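PDB 4UOJ: beta-mannosidase GH2 from Hypocrea lixii, which probably hydrolyses terminal, non-reducing beta-D-mannose residues from mannosides, as a glycoside hydrolase of family 2. Local coordinates for residues N75-R80 with L634-H639; G239-F244 with T520-L525; A539-L544 with H565-T570. All blocks are in the same frame, centred on the assembly; numbering follows the deposited sequence.

How the contacts relate
All three contacts tie the catalytic barrel together or join it to its neighbours. Contact 1 lies at the surface, where the N-terminal galactose-binding-like domain meets the chain before helix 638-655; charges, an aromatic face and bridging waters carry it. Contact 2 is buried and sets a loop of the immunoglobulin-like domain on barrel helix 506-528 through rings, aliphatic carbons and asparagines bonded to carbonyls outside the segments. Contact 3, partly buried, stays within the barrel and relies on close backbone passage. Contacts 2 and 3 adjoin, with Phe244 CZ 3.8 Å from Trp543 CH2, whereas the centre of contact 1 is about 43 Å from that of contact 2 and about 39 Å from that of contact 3.

Contact 1: residues N75-R80 with L634-H639; sequences NDFDLR and LTRNIH. With CD (cadmium ion), chain B; NAG (2-acetamido-2-deoxy-beta-D-glucopyranose), chain Q.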
# COMPACT_ATOMS: atom_id res chain seq x y z
N ASN A 75 -9.08 -15.65 18.64
CA ASN A 75 -9.60 -14.40 19.20
C ASN A 75 -10.51 -13.59 18.29
O ASN A 75 -11.27 -12.75 18.77
CB ASN A 75 -8.49 -13.52 19.74
CG ASN A 75 -8.03 -13.90 21.12
OD1 ASN A 75 -8.56 -14.82 21.77
ND2 ASN A 75 -7.02 -13.18 21.59
N ASP A 76 -10.45 -13.87 16.98
CA ASP A 76 -11.33 -13.22 16.01
C ASP A 76 -12.79 -13.57 16.36
O ASP A 76 -13.67 -12.70 16.29
CB ASP A 76 -10.97 -13.63 14.57
CG ASP A 76 -11.64 -12.78 13.50
OD1 ASP A 76 -11.89 -11.58 13.73
OD2 ASP A 76 -11.87 -13.30 12.41
N PHE A 77 -13.05 -14.83 16.66
CA PHE A 77 -14.29 -15.26 17.26
C PHE A 77 -14.48 -14.91 18.74
O PHE A 77 -15.45 -14.35 19.13
CB PHE A 77 -14.44 -16.75 17.07
CG PHE A 77 -14.41 -17.18 15.65
CD1 PHE A 77 -15.47 -16.94 14.81
CD2 PHE A 77 -13.31 -17.81 15.14
CE1 PHE A 77 -15.46 -17.34 13.51
CE2 PHE A 77 -13.29 -18.22 13.84
CZ PHE A 77 -14.36 -17.97 13.01
N ASP A 78 -13.48 -15.19 19.53
CA ASP A 78 -13.55 -15.13 20.98
C ASP A 78 -13.76 -13.74 21.54
O ASP A 78 -14.25 -13.59 22.63
CB ASP A 78 -12.28 -15.67 21.63
CG ASP A 78 -12.14 -17.14 21.52
OD1 ASP A 78 -13.03 -17.79 20.95
OD2 ASP A 78 -11.11 -17.64 21.98
N LEU A 79 -13.29 -12.73 20.85
CA LEU A 79 -13.37 -11.37 21.36
C LEU A 79 -14.54 -10.51 20.84
O LEU A 79 -14.57 -9.34 21.05
CB LEU A 79 -12.05 -10.66 21.11
CG LEU A 79 -10.78 -11.25 21.71
CD1 LEU A 79 -9.61 -10.42 21.29
CD2 LEU A 79 -10.85 -11.30 23.20
N ARG A 80 -15.49 -11.14 20.15
CA ARG A 80 -16.68 -10.50 19.57
C ARG A 80 -17.57 -9.75 20.56
O ARG A 80 -18.32 -8.89 20.16
CB ARG A 80 -17.48 -11.49 18.71
CG ARG A 80 -16.86 -11.72 17.34
CD ARG A 80 -17.67 -12.61 16.42
NE ARG A 80 -17.01 -12.72 15.13
CZ ARG A 80 -17.27 -13.64 14.21
NH1 ARG A 80 -18.20 -14.55 14.42
NH2 ARG A 80 -16.60 -13.65 13.07
N LEU A 634 -20.95 -14.65 10.24
CA LEU A 634 -20.33 -14.82 11.56
C LEU A 634 -20.03 -16.25 11.99
O LEU A 634 -19.61 -16.47 13.12
CB LEU A 634 -21.14 -14.07 12.63
CG LEU A 634 -21.38 -12.57 12.35
CD1 LEU A 634 -22.49 -12.03 13.24
CD2 LEU A 634 -20.11 -11.74 12.49
N THR A 635 -20.18 -17.21 11.07
CA THR A 635 -19.95 -18.63 11.37
C THR A 635 -18.46 -18.96 11.33
O THR A 635 -17.68 -18.20 10.77
CB THR A 635 -20.77 -19.56 10.43
OG1 THR A 635 -20.24 -19.52 9.10
CG2 THR A 635 -22.28 -19.23 10.41
N ARG A 636 -18.09 -20.10 11.94
CA ARG A 636 -16.76 -20.65 11.93
C ARG A 636 -16.76 -21.52 10.67
O ARG A 636 -17.08 -22.71 10.72
CB ARG A 636 -16.50 -21.52 13.18
CG ARG A 636 -16.51 -20.78 14.49
CD ARG A 636 -15.83 -21.61 15.57
NE ARG A 636 -15.52 -20.79 16.75
CZ ARG A 636 -14.62 -21.10 17.66
NH1 ARG A 636 -13.92 -22.23 17.56
NH2 ARG A 636 -14.40 -20.29 18.69
N ASN A 637 -16.48 -20.90 9.53
CA ASN A 637 -16.56 -21.53 8.22
C ASN A 637 -15.29 -22.28 7.83
O ASN A 637 -14.40 -21.76 7.14
CB ASN A 637 -17.00 -20.49 7.19
CG ASN A 637 -17.63 -21.05 5.95
OD1 ASN A 637 -17.25 -22.11 5.45
ND2 ASN A 637 -18.58 -20.32 5.39
N ILE A 638 -15.22 -23.52 8.28
CA ILE A 638 -14.14 -24.46 7.98
C ILE A 638 -14.07 -24.78 6.47
O ILE A 638 -12.99 -24.81 5.90
CB ILE A 638 -14.27 -25.72 8.91
CG1 ILE A 638 -13.79 -25.36 10.32
CG2 ILE A 638 -13.48 -26.92 8.38
CD1 ILE A 638 -14.51 -26.09 11.46
N HIS A 639 -15.22 -24.98 5.83
CA HIS A 639 -15.32 -25.30 4.41
C HIS A 639 -14.66 -24.23 3.52
O HIS A 639 -13.84 -24.56 2.68
CB HIS A 639 -16.79 -25.53 3.99
CG HIS A 639 -16.96 -25.73 2.52
ND1 HIS A 639 -16.84 -26.97 1.93
CD2 HIS A 639 -17.14 -24.81 1.53
CE1 HIS A 639 -16.99 -26.80 0.62
NE2 HIS A 639 -17.16 -25.51 0.35
CD CD B . -8.07 -14.71 24.12
C1 NAG Q . -18.66 -19.17 1.93
C2 NAG Q . -18.85 -19.70 0.50
C3 NAG Q . -20.28 -19.41 0.04
C4 NAG Q . -21.30 -19.96 1.05
C5 NAG Q . -21.00 -19.32 2.43
C6 NAG Q . -21.94 -19.82 3.52
C7 NAG Q . -17.19 -19.82 -1.30
C8 NAG Q . -16.14 -19.08 -2.07
N2 NAG Q . -17.87 -19.10 -0.39
O3 NAG Q . -20.48 -19.99 -1.23
O4 NAG Q . -22.65 -19.76 0.62
O5 NAG Q . -19.64 -19.64 2.84
O6 NAG Q . -21.86 -21.24 3.64
O7 NAG Q . -17.41 -21.01 -1.48
O HOH W 1 -12.63 -20.69 20.70
O HOH W 2 -17.03 -15.40 10.92
O HOH W 3 -9.04 -12.90 25.87
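Arg80 and Phe77 reach across to Leu634, Thr635 and Arg636. NH1 of Arg80 donates to the backbone O of Leu634 (2.7 Å, N-H...O angle 145°); this oxygen lies close to the guanidinium plane, although the donor is tilted 24° from the carbonyl plane. The guanidinium is also sandwiched: Leu634 CD2 sits over the centre of one face, 3.8 Å from Arg80 CZ, and Phe77 CD1 lies off-centre against the opposite one. Arg80 NH2 then reaches Thr635 O through a water that also lies in the plane of the group. The Phe77 ring meets Arg636 by its face, with Arg636 CG 3.9 Å from the ring centroid in a CH-pi contact, and by its edge has CE1 3.6 Å from Thr635 O. Because the Arg636 chain runs extended from CG to NE (chi3 165°), its guanidinium travels on past Phe77 CB to Asp78. There NH2 forms a long salt bridge to Asp78 OD1 (3.6 Å), and a water accepts from the arginine and donates to the carboxylate.

Through these groups helix 75-78 of the N-terminal galactose-binding-like domain abuts the connection between barrel strands 591-595 and 702-705. Arg636 is the centre of an inverse gamma turn that leads into helix 638-655. Asn637 caps that helix, its OD1 accepting from Asn640 N, while its ND2 donates to Ala631 O and to O5 of an N-acetylglucosamine. Just past helix 75-78, Arg80 NH2 has a weak, long ion pair with Glu184, and within the helix Asn75 OD1 binds a cadmium ion at 2.4 Å.

Contact 2: residues G239-F244 with T520-L525; sequences GQFNNF and TLFNVL. With BMA (beta-D-mannopyranose), chain F.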
# COMPACT_ATOMS: atom_id res chain seq x y z
N GLY A 239 -1.76 26.72 -15.48
CA GLY A 239 -2.71 26.19 -16.45
C GLY A 239 -3.01 24.71 -16.34
O GLY A 239 -3.72 24.16 -17.18
N GLN A 240 -2.46 24.06 -15.31
CA GLN A 240 -2.60 22.62 -15.08
C GLN A 240 -4.01 22.25 -14.65
O GLN A 240 -4.64 22.93 -13.81
CB GLN A 240 -1.57 22.12 -14.05
CG GLN A 240 -1.56 20.61 -13.84
CD GLN A 240 -0.39 20.09 -13.00
OE1 GLN A 240 0.55 20.81 -12.65
NE2 GLN A 240 -0.43 18.80 -12.69
N PHE A 241 -4.49 21.13 -15.19
CA PHE A 241 -5.78 20.55 -14.80
C PHE A 241 -5.63 19.05 -14.54
O PHE A 241 -4.80 18.39 -15.17
CB PHE A 241 -6.89 20.86 -15.85
CG PHE A 241 -8.27 20.37 -15.40
CD1 PHE A 241 -8.90 20.92 -14.26
CD2 PHE A 241 -8.90 19.31 -16.08
CE1 PHE A 241 -10.13 20.43 -13.84
CE2 PHE A 241 -10.15 18.83 -15.65
CZ PHE A 241 -10.76 19.40 -14.54
N ASN A 242 -6.45 18.52 -13.62
CA ASN A 242 -6.43 17.10 -13.27
C ASN A 242 -6.60 16.23 -14.53
O ASN A 242 -7.38 16.59 -15.41
CB ASN A 242 -7.55 16.78 -12.26
CG ASN A 242 -7.76 17.86 -11.22
OD1 ASN A 242 -8.25 18.96 -11.52
ND2 ASN A 242 -7.41 17.56 -9.99
N ASN A 243 -5.85 15.11 -14.61
CA ASN A 243 -5.90 14.12 -15.71
C ASN A 243 -5.34 14.54 -17.07
O ASN A 243 -5.31 13.74 -18.00
CB ASN A 243 -7.29 13.52 -15.84
CG ASN A 243 -7.70 12.72 -14.64
OD1 ASN A 243 -8.03 13.28 -13.60
ND2 ASN A 243 -7.69 11.40 -14.78
N PHE A 244 -4.83 15.77 -17.17
CA PHE A 244 -4.20 16.26 -18.41
C PHE A 244 -2.73 16.58 -18.19
O PHE A 244 -2.36 17.07 -17.10
CB PHE A 244 -4.98 17.46 -18.97
CG PHE A 244 -6.35 17.10 -19.47
CD1 PHE A 244 -7.45 17.12 -18.61
CD2 PHE A 244 -6.54 16.72 -20.79
CE1 PHE A 244 -8.73 16.77 -19.06
CE2 PHE A 244 -7.81 16.36 -21.25
CZ PHE A 244 -8.90 16.39 -20.38
N THR A 520 -20.01 14.20 -7.64
CA THR A 520 -19.56 14.77 -6.39
C THR A 520 -18.07 14.70 -6.12
O THR A 520 -17.46 15.70 -5.85
CB THR A 520 -20.30 14.09 -5.22
OG1 THR A 520 -21.64 13.81 -5.62
CG2 THR A 520 -20.31 14.98 -4.02
N LEU A 521 -17.51 13.51 -6.21
CA LEU A 521 -16.14 13.30 -5.80
C LEU A 521 -15.08 13.95 -6.66
O LEU A 521 -14.13 14.47 -6.15
CB LEU A 521 -15.85 11.82 -5.60
CG LEU A 521 -16.57 11.11 -4.46
CD1 LEU A 521 -15.91 9.81 -4.08
CD2 LEU A 521 -16.79 11.97 -3.25
N PHE A 522 -15.25 13.90 -7.97
CA PHE A 522 -14.34 14.58 -8.84
C PHE A 522 -14.40 16.07 -8.66
O PHE A 522 -13.39 16.74 -8.69
CB PHE A 522 -14.53 14.16 -10.28
CG PHE A 522 -13.55 14.77 -11.21
CD1 PHE A 522 -12.20 14.63 -10.99
CD2 PHE A 522 -13.96 15.50 -12.29
CE1 PHE A 522 -11.29 15.20 -11.83
CE2 PHE A 522 -13.06 16.07 -13.13
CZ PHE A 522 -11.73 15.92 -12.91
N ASN A 523 -15.60 16.60 -8.44
CA ASN A 523 -15.77 18.04 -8.20
C ASN A 523 -15.11 18.49 -6.89
O ASN A 523 -14.45 19.52 -6.89
CB ASN A 523 -17.23 18.47 -8.26
CG ASN A 523 -17.63 18.98 -9.63
OD1 ASN A 523 -17.09 19.98 -10.10
ND2 ASN A 523 -18.55 18.29 -10.28
N VAL A 524 -15.23 17.70 -5.82
CA VAL A 524 -14.59 18.00 -4.54
C VAL A 524 -13.05 17.98 -4.74
O VAL A 524 -12.36 18.87 -4.23
CB VAL A 524 -15.07 17.07 -3.38
CG1 VAL A 524 -14.28 17.33 -2.09
CG2 VAL A 524 -16.56 17.24 -3.11
N LEU A 525 -12.53 17.00 -5.51
CA LEU A 525 -11.10 16.94 -5.78
C LEU A 525 -10.62 18.13 -6.63
O LEU A 525 -9.65 18.79 -6.23
CB LEU A 525 -10.69 15.60 -6.43
CG LEU A 525 -9.22 15.48 -6.89
CD1 LEU A 525 -8.24 15.62 -5.73
CD2 LEU A 525 -8.99 14.17 -7.59
C1 BMA F . -19.40 23.37 -9.05
C2 BMA F . -20.54 22.79 -9.88
C3 BMA F . -19.87 21.84 -10.87
C4 BMA F . -18.82 22.58 -11.67
C5 BMA F . -17.87 23.38 -10.77
C6 BMA F . -16.95 24.31 -11.51
O2 BMA F . -21.24 23.89 -10.51
O3 BMA F . -20.82 21.17 -11.69
O4 BMA F . -18.08 21.62 -12.42
O5 BMA F . -18.61 24.22 -9.86
O6 BMA F . -16.24 25.14 -10.60
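Phe241 and Phe522 bring their rings together from opposite directions where a loop of the immunoglobulin-like beta-sandwich, between strands 227-237 and 252-261, rests on helix 506-528 of the catalytic (beta/alpha)8 barrel. The van der Waals contacts centre on Phe522. Its CZ lies 4.0 Å from Phe241 CZ, and its CE1 edge receives Asn242 CB at 4.1 Å. With CG anti to the backbone N (chi1 -177°), the end of the Phe522 ring is brought up to the loop. One turn further along, Leu525 CG packs 4.1 Å from Asn242 ND2, the two side chains crossing at a slant. Ile546 of strand 545-546 touches both phenylalanines and Asn243.

The polar contacts lead mostly beyond the two segments. Asn242 ND2 is gripped by two carbonyls that follow the helix, Ser529 O and Ile532 O, which fix the amide against Leu525. Asn243 ND2 donates to Tyr534 O and its backbone N to Ser533 OG; its amide plane stands 81° from the Phe522 ring, with OD1 4.2 Å from Phe522 CE1. The loop is thereby fastened to the chain that leads from the helix into barrel strand 534-535.

Next to Phe522 on the helix, Asn523 OD1 lies 3.0 Å from O4 of a bound beta-mannose, within hydrogen-bonding distance; the sugar is hydrogen-bonded to Leu548 O. With an alanine in place of Asn523, the sugar would probably lose this possible side-chain partner and Thr519 O the donor it has in ND2.

A type II turn shapes the loop itself: Phe244 N bonds to Phe241 O at 3.3 Å, and Asn243 takes a positive phi of 70°.

Contact 3: residues A539-L544 with H565-T570; sequences ANNGWL and HIYGDT. With NA (sodium ion), chain C; NAG (2-acetamido-2-deoxy-beta-D-glucopyranose), chain H.
Two neighbouring parts of the (beta/alpha)8 barrel run side by side here: the loop that follows strand 534-535, and the entry into strand 569-572. Asn540 and Gly568 make the closest backbone passage. The Asn540 O sits 3.2 Å from Gly568 CA in a CA-H...O contact, an approach that depends on the absence of a side chain at Gly568, where phi is positive (64°). The touching parts, Ala539 to Asn541 and Tyr567 to Asp569, point in nearly opposite directions, yet no hydrogen bond joins them.

Side chains pack beside this passage: Asp569 with Ala539, and Asn541 with Tyr567. Asp569 turns its CG between its own backbone N and carbonyl carbon (chi1 59°), which brings OD1 to 3.2 Å from Ala539 CA and close to the methyl group as well. The Asn541 amide passes at a slant by the Tyr567 side chain, its OD1 3.4 Å from Tyr567 CB, with the amide and ring planes 55° apart. The other end of this amide is engaged too, ND2 donating to Tyr558 O, and Tyr567 OH is bonded to Thr562 N. The loop is shaped from within by Asn540, whose OD1 accepts from Gly542 N at 2.9 Å on a lone pair in the carbonyl plane, while its ND2 reaches Ser535 OG.

Farther out, Leu544 O takes a hydrogen bond from N2 of an N-acetylglucosamine (2.9 Å), and His565 NE2 binds a sodium ion at 2.9 Å. The Asn540 OD1 to Gly542 N bond is that of an Asx turn, in a loop that leaves one barrel strand and passes alongside the start of the next.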
# COMPACT_ATOMS: atom_id res chain seq x y z
N ALA A 539 -10.01 0.10 -11.06
CA ALA A 539 -9.91 -0.63 -12.32
C ALA A 539 -11.09 -0.34 -13.23
O ALA A 539 -12.24 -0.60 -12.89
CB ALA A 539 -9.79 -2.13 -12.05
N ASN A 540 -10.77 0.22 -14.40
CA ASN A 540 -11.74 0.59 -15.43
C ASN A 540 -11.07 0.71 -16.80
O ASN A 540 -9.85 0.65 -16.88
CB ASN A 540 -12.49 1.87 -15.05
CG ASN A 540 -11.61 3.07 -14.86
OD1 ASN A 540 -11.16 3.66 -15.82
ND2 ASN A 540 -11.36 3.43 -13.60
N ASN A 541 -11.87 0.89 -17.85
CA ASN A 541 -11.42 1.00 -19.23
C ASN A 541 -11.08 2.42 -19.67
O ASN A 541 -10.97 2.70 -20.89
CB ASN A 541 -12.45 0.37 -20.18
CG ASN A 541 -12.49 -1.14 -20.08
OD1 ASN A 541 -11.46 -1.80 -19.83
ND2 ASN A 541 -13.65 -1.72 -20.30
N GLY A 542 -10.89 3.31 -18.70
CA GLY A 542 -10.56 4.70 -18.94
C GLY A 542 -11.75 5.60 -19.23
O GLY A 542 -12.91 5.19 -19.10
N TRP A 543 -11.46 6.84 -19.63
CA TRP A 543 -12.50 7.84 -19.91
C TRP A 543 -12.56 8.26 -21.37
O TRP A 543 -11.55 8.24 -22.08
CB TRP A 543 -12.32 9.06 -19.02
CG TRP A 543 -10.95 9.66 -19.03
CD1 TRP A 543 -9.93 9.35 -18.19
CD2 TRP A 543 -10.46 10.68 -19.91
NE1 TRP A 543 -8.83 10.12 -18.48
CE2 TRP A 543 -9.13 10.95 -19.53
CE3 TRP A 543 -11.02 11.43 -20.95
CZ2 TRP A 543 -8.36 11.95 -20.15
CZ3 TRP A 543 -10.25 12.39 -21.59
CH2 TRP A 543 -8.94 12.63 -21.19
N LEU A 544 -13.77 8.50 -21.85
CA LEU A 544 -14.04 9.20 -23.09
C LEU A 544 -13.88 10.72 -23.07
O LEU A 544 -13.37 11.29 -24.01
CB LEU A 544 -15.43 8.84 -23.56
CG LEU A 544 -15.69 7.35 -23.58
CD1 LEU A 544 -17.15 7.07 -23.77
CD2 LEU A 544 -14.91 6.74 -24.70
N HIS A 565 -8.60 -3.76 -29.37
CA HIS A 565 -8.13 -2.62 -28.59
C HIS A 565 -7.91 -3.01 -27.13
O HIS A 565 -8.60 -3.87 -26.60
CB HIS A 565 -9.13 -1.47 -28.66
CG HIS A 565 -9.29 -0.86 -30.02
ND1 HIS A 565 -9.45 0.50 -30.18
CD2 HIS A 565 -9.34 -1.43 -31.24
CE1 HIS A 565 -9.59 0.73 -31.47
NE2 HIS A 565 -9.52 -0.41 -32.15
N ILE A 566 -6.94 -2.36 -26.49
CA ILE A 566 -6.56 -2.62 -25.10
C ILE A 566 -6.91 -1.41 -24.22
O ILE A 566 -6.59 -0.28 -24.56
CB ILE A 566 -5.08 -3.03 -25.00
CG1 ILE A 566 -4.85 -4.35 -25.78
CG2 ILE A 566 -4.62 -3.15 -23.53
CD1 ILE A 566 -3.39 -4.66 -26.14
N TYR A 567 -7.59 -1.68 -23.10
CA TYR A 567 -8.03 -0.66 -22.16
C TYR A 567 -7.73 -1.06 -20.72
O TYR A 567 -7.81 -2.24 -20.35
CB TYR A 567 -9.54 -0.42 -22.28
CG TYR A 567 -10.09 -0.28 -23.67
CD1 TYR A 567 -10.51 -1.39 -24.39
CD2 TYR A 567 -10.22 0.96 -24.27
CE1 TYR A 567 -11.04 -1.26 -25.68
CE2 TYR A 567 -10.75 1.11 -25.55
CZ TYR A 567 -11.17 -0.01 -26.25
OH TYR A 567 -11.70 0.14 -27.52
N GLY A 568 -7.42 -0.06 -19.91
CA GLY A 568 -7.24 -0.18 -18.47
C GLY A 568 -6.11 -1.01 -17.90
O GLY A 568 -5.20 -1.44 -18.61
N ASP A 569 -6.17 -1.18 -16.59
CA ASP A 569 -5.21 -1.96 -15.82
C ASP A 569 -5.74 -3.38 -15.63
O ASP A 569 -6.89 -3.65 -15.92
CB ASP A 569 -4.88 -1.27 -14.48
CG ASP A 569 -6.07 -1.02 -13.55
OD1 ASP A 569 -7.23 -1.15 -14.00
OD2 ASP A 569 -5.83 -0.64 -12.37
N THR A 570 -4.87 -4.29 -15.19
CA THR A 570 -5.21 -5.71 -15.02
C THR A 570 -5.21 -6.11 -13.55
O THR A 570 -4.27 -5.82 -12.80
CB THR A 570 -4.38 -6.65 -15.93
OG1 THR A 570 -2.98 -6.48 -15.67
CG2 THR A 570 -4.66 -6.38 -17.40
NA NA C . -8.46 -0.74 -34.85
C1 NAG H . -12.03 8.74 -27.34
C2 NAG H . -12.59 10.12 -27.70
C3 NAG H . -14.12 10.05 -27.92
C4 NAG H . -14.45 8.97 -28.93
C5 NAG H . -13.85 7.64 -28.45
C6 NAG H . -14.07 6.50 -29.42
C7 NAG H . -11.25 11.98 -26.81
C8 NAG H . -11.11 13.00 -25.70
N2 NAG H . -12.29 11.13 -26.70
O3 NAG H . -14.59 11.30 -28.40
O4 NAG H . -15.85 8.89 -29.14
O5 NAG H . -12.44 7.77 -28.30
O6 NAG H . -13.56 5.30 -28.88
O7 NAG H . -10.44 11.95 -27.74